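Local structure of phospholethanolamine N-methyltransferase 2 (Haemonchus contortus, 4KRI) at residues A[101-107]-A[153-159]. The protein methylates phosphoethanolamine-derived substrates, probably from phosphomonomethylethanolamine onward to phosphocholine, with S-adenosylmethionine as the likely methyl donor. Numbering follows the deposited sequence.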
loop_
_atom_site.group_PDB
_atom_site.type_symbol
_atom_site.label_atom_id
_atom_site.label_comp_id
_atom_site.label_asym_id
_atom_site.label_seq_id
_atom_site.Cartn_x
_atom_site.Cartn_y
_atom_site.Cartn_z
ATOM N N ILE A 101 17.155 -0.865 -6.424
ATOM C CA ILE A 101 16.356 0.350 -6.341
ATOM C C ILE A 101 16.169 0.828 -7.772
ATOM O O ILE A 101 17.136 1.180 -8.446
ATOM C CB ILE A 101 17.079 1.446 -5.529
ATOM C CG1 ILE A 101 17.389 0.963 -4.102
ATOM C CG2 ILE A 101 16.243 2.724 -5.496
ATOM C CD1 ILE A 101 16.136 0.532 -3.283
ATOM N N LEU A 102 14.932 0.812 -8.255
ATOM C CA LEU A 102 14.670 1.117 -9.645
ATOM C C LEU A 102 13.747 2.320 -9.732
ATOM O O LEU A 102 12.626 2.286 -9.235
ATOM C CB LEU A 102 14.030 -0.091 -10.345
ATOM C CG LEU A 102 13.404 0.191 -11.719
ATOM C CD1 LEU A 102 14.466 0.444 -12.740
ATOM C CD2 LEU A 102 12.513 -0.964 -12.153
ATOM N N ARG A 103 14.229 3.391 -10.350
ATOM C CA ARG A 103 13.432 4.595 -10.517
ATOM C C ARG A 103 13.077 4.735 -11.989
ATOM O O ARG A 103 13.955 4.783 -12.853
ATOM C CB ARG A 103 14.229 5.826 -10.055
ATOM C CG ARG A 103 13.471 7.177 -10.072
ATOM C CD ARG A 103 13.360 7.778 -11.482
ATOM N NE ARG A 103 12.869 9.151 -11.453
ATOM C CZ ARG A 103 13.650 10.225 -11.390
ATOM N NH1 ARG A 103 14.974 10.106 -11.361
ATOM N NH2 ARG A 103 13.103 11.428 -11.363
ATOM N N GLN A 104 11.788 4.814 -12.278
ATOM C CA GLN A 104 11.341 5.037 -13.638
ATOM C C GLN A 104 10.094 5.896 -13.620
ATOM O O GLN A 104 9.131 5.578 -12.917
ATOM C CB GLN A 104 11.058 3.698 -14.326
ATOM C CG GLN A 104 10.658 3.819 -15.788
ATOM C CD GLN A 104 11.786 4.322 -16.663
ATOM O OE1 GLN A 104 12.951 3.967 -16.465
ATOM N NE2 GLN A 104 11.448 5.167 -17.635
ATOM N N ASP A 105 10.114 6.980 -14.399
ATOM C CA ASP A 105 8.951 7.862 -14.534
ATOM C C ASP A 105 7.932 7.238 -15.483
ATOM O O ASP A 105 8.270 6.902 -16.623
ATOM C CB ASP A 105 9.406 9.218 -15.062
ATOM C CG ASP A 105 8.275 10.217 -15.182
ATOM O OD1 ASP A 105 7.204 10.020 -14.563
ATOM O OD2 ASP A 105 8.472 11.216 -15.900
ATOM N N LEU A 106 6.690 7.075 -15.023
ATOM C CA LEU A 106 5.639 6.489 -15.853
ATOM C C LEU A 106 4.588 7.526 -16.284
ATOM O O LEU A 106 3.523 7.164 -16.772
ATOM C CB LEU A 106 4.974 5.299 -15.139
ATOM C CG LEU A 106 5.866 4.091 -14.814
ATOM C CD1 LEU A 106 5.041 2.995 -14.171
ATOM C CD2 LEU A 106 6.537 3.565 -16.060
ATOM N N SER A 107 4.893 8.810 -16.111
ATOM C CA SER A 107 3.921 9.859 -16.425
ATOM C C SER A 107 3.655 9.995 -17.928
ATOM O O SER A 107 2.605 10.497 -18.333
ATOM C CB SER A 107 4.349 11.206 -15.837
ATOM O OG SER A 107 5.479 11.739 -16.505
ATOM N N ASN A 153 3.718 15.701 -10.641
ATOM C CA ASN A 153 3.792 14.368 -11.224
ATOM C C ASN A 153 3.802 13.321 -10.120
ATOM O O ASN A 153 4.773 13.225 -9.371
ATOM C CB ASN A 153 5.081 14.252 -12.045
ATOM C CG ASN A 153 5.264 12.878 -12.661
ATOM O OD1 ASN A 153 4.358 12.039 -12.627
ATOM N ND2 ASN A 153 6.438 12.650 -13.257
ATOM N N TRP A 154 2.724 12.537 -10.040
ATOM C CA TRP A 154 2.547 11.507 -9.016
ATOM C C TRP A 154 2.887 10.122 -9.554
ATOM O O TRP A 154 2.777 9.129 -8.830
ATOM C CB TRP A 154 1.088 11.509 -8.506
ATOM C CG TRP A 154 0.754 12.590 -7.479
ATOM C CD1 TRP A 154 0.645 12.418 -6.116
ATOM C CD2 TRP A 154 0.477 13.984 -7.730
ATOM N NE1 TRP A 154 0.333 13.619 -5.518
ATOM C CE2 TRP A 154 0.215 14.586 -6.474
ATOM C CE3 TRP A 154 0.431 14.778 -8.888
ATOM C CZ2 TRP A 154 -0.084 15.949 -6.351
ATOM C CZ3 TRP A 154 0.131 16.129 -8.760
ATOM C CH2 TRP A 154 -0.126 16.701 -7.494
ATOM N N LEU A 155 3.306 10.053 -10.816
ATOM C CA LEU A 155 3.583 8.761 -11.451
ATOM C C LEU A 155 5.068 8.518 -11.735
ATOM O O LEU A 155 5.431 7.798 -12.676
ATOM C CB LEU A 155 2.780 8.626 -12.745
ATOM C CG LEU A 155 1.288 8.890 -12.585
ATOM C CD1 LEU A 155 0.646 8.905 -13.970
ATOM C CD2 LEU A 155 0.637 7.839 -11.679
ATOM N N ASP A 156 5.925 9.106 -10.914
ATOM C CA ASP A 156 7.365 8.888 -11.029
ATOM C C ASP A 156 7.680 7.893 -9.910
ATOM O O ASP A 156 7.570 8.229 -8.733
ATOM C CB ASP A 156 8.090 10.233 -10.849
ATOM C CG ASP A 156 9.531 10.198 -11.302
ATOM O OD1 ASP A 156 10.027 9.096 -11.648
ATOM O OD2 ASP A 156 10.184 11.278 -11.309
ATOM N N PHE A 157 8.008 6.650 -10.261
ATOM C CA PHE A 157 8.048 5.583 -9.242
ATOM C C PHE A 157 9.440 5.057 -8.894
ATOM O O PHE A 157 10.344 5.081 -9.721
ATOM C CB PHE A 157 7.156 4.427 -9.684
ATOM C CG PHE A 157 5.706 4.793 -9.760
ATOM C CD1 PHE A 157 4.980 5.016 -8.602
ATOM C CD2 PHE A 157 5.082 4.948 -10.990
ATOM C CE1 PHE A 157 3.634 5.349 -8.658
ATOM C CE2 PHE A 157 3.741 5.294 -11.064
ATOM C CZ PHE A 157 3.014 5.493 -9.889
ATOM N N ILE A 158 9.590 4.590 -7.656
ATOM C CA ILE A 158 10.797 3.910 -7.194
ATOM C C ILE A 158 10.382 2.544 -6.677
ATOM O O ILE A 158 9.592 2.453 -5.739
ATOM C CB ILE A 158 11.443 4.650 -6.028
ATOM C CG1 ILE A 158 11.754 6.100 -6.423
ATOM C CG2 ILE A 158 12.725 3.929 -5.577
ATOM C CD1 ILE A 158 12.057 6.991 -5.222
ATOM N N TRP A 159 10.902 1.481 -7.278
ATOM C CA TRP A 159 10.675 0.144 -6.729
ATOM C C TRP A 159 11.841 -0.221 -5.837
ATOM O O TRP A 159 12.989 0.020 -6.183
ATOM C CB TRP A 159 10.590 -0.907 -7.853
ATOM C CG TRP A 159 9.309 -0.925 -8.624
ATOM C CD1 TRP A 159 8.266 -1.797 -8.465
ATOM C CD2 TRP A 159 8.942 -0.056 -9.695
ATOM N NE1 TRP A 159 7.269 -1.512 -9.377
ATOM C CE2 TRP A 159 7.660 -0.443 -10.137
ATOM C CE3 TRP A 159 9.574 1.022 -10.327
ATOM C CZ2 TRP A 159 6.998 0.208 -11.181
ATOM C CZ3 TRP A 159 8.916 1.668 -11.354
ATOM C CH2 TRP A 159 7.641 1.260 -11.769
HETATM O O HOH W 1 10.708 12.400 -13.839
#
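Arg-103 reaches diagonally over the backbone to Asp-156, two residues from its directly paired neighbour Ile-158, and the path of its side chain explains how. CB and CG run past the carbonyl of Phe-157, CG lying 3.8 Å from Phe-157 O and also brushing Ile-158 CG1. With CG anti to the backbone N (chi1 -176°) the chain sets off along the strand; a bend follows between CG and CD, and CD lies near Asp-156 OD1. There NE donates to Asp-156 OD1 at 2.8 Å and NH2 to Asp-156 OD2 at 2.9 Å, a side-on, two-nitrogen salt bridge whose planes differ by 20°; both oxygens are met on their syn sides. NH1, the nitrogen not used by Asp-156, bonds Asn-70 OD1, and NH2 has a second partner in Ser-2 OG, while Ser-147 is a further partner of Asp-156 OD2.

The second carboxylate, Asp-105, stands only 4.2 Å away, OD1 to Asp-156 OD1; the arginine and a water donating to Asp-156 OD2 and weakly to Asp-105 OD2 probably ease this proximity. Asp-105 OD1 accepts from Asn-153 ND2 (3.0 Å, nearly straight) and from Ser-107 N, which arrive at opposite faces of its plane, the latter closing an Asx turn. Asn-153 OD1 forms a second Asx turn with Leu-155 N.

On the other face, Leu-106 CD1 meets Phe-157 CD2 at 3.7 Å and touches the edge of the Trp-159 ring at CH2. Trp-159 NE1 bonds Thr-119 of helix 114-124, which covers this side.

Paired backbone bonds at Leu-102/Trp-159 and Gln-104/Phe-157, with strand directions 167° apart, define an antiparallel pair. Since 98-105 also runs parallel to 64-70, parallel strands here give way to antiparallel ones, 156-166 being followed by 132-143, consistent with a Rossmann-like, methyltransferase-type sheet in the N-terminal half of a di-domain enzyme.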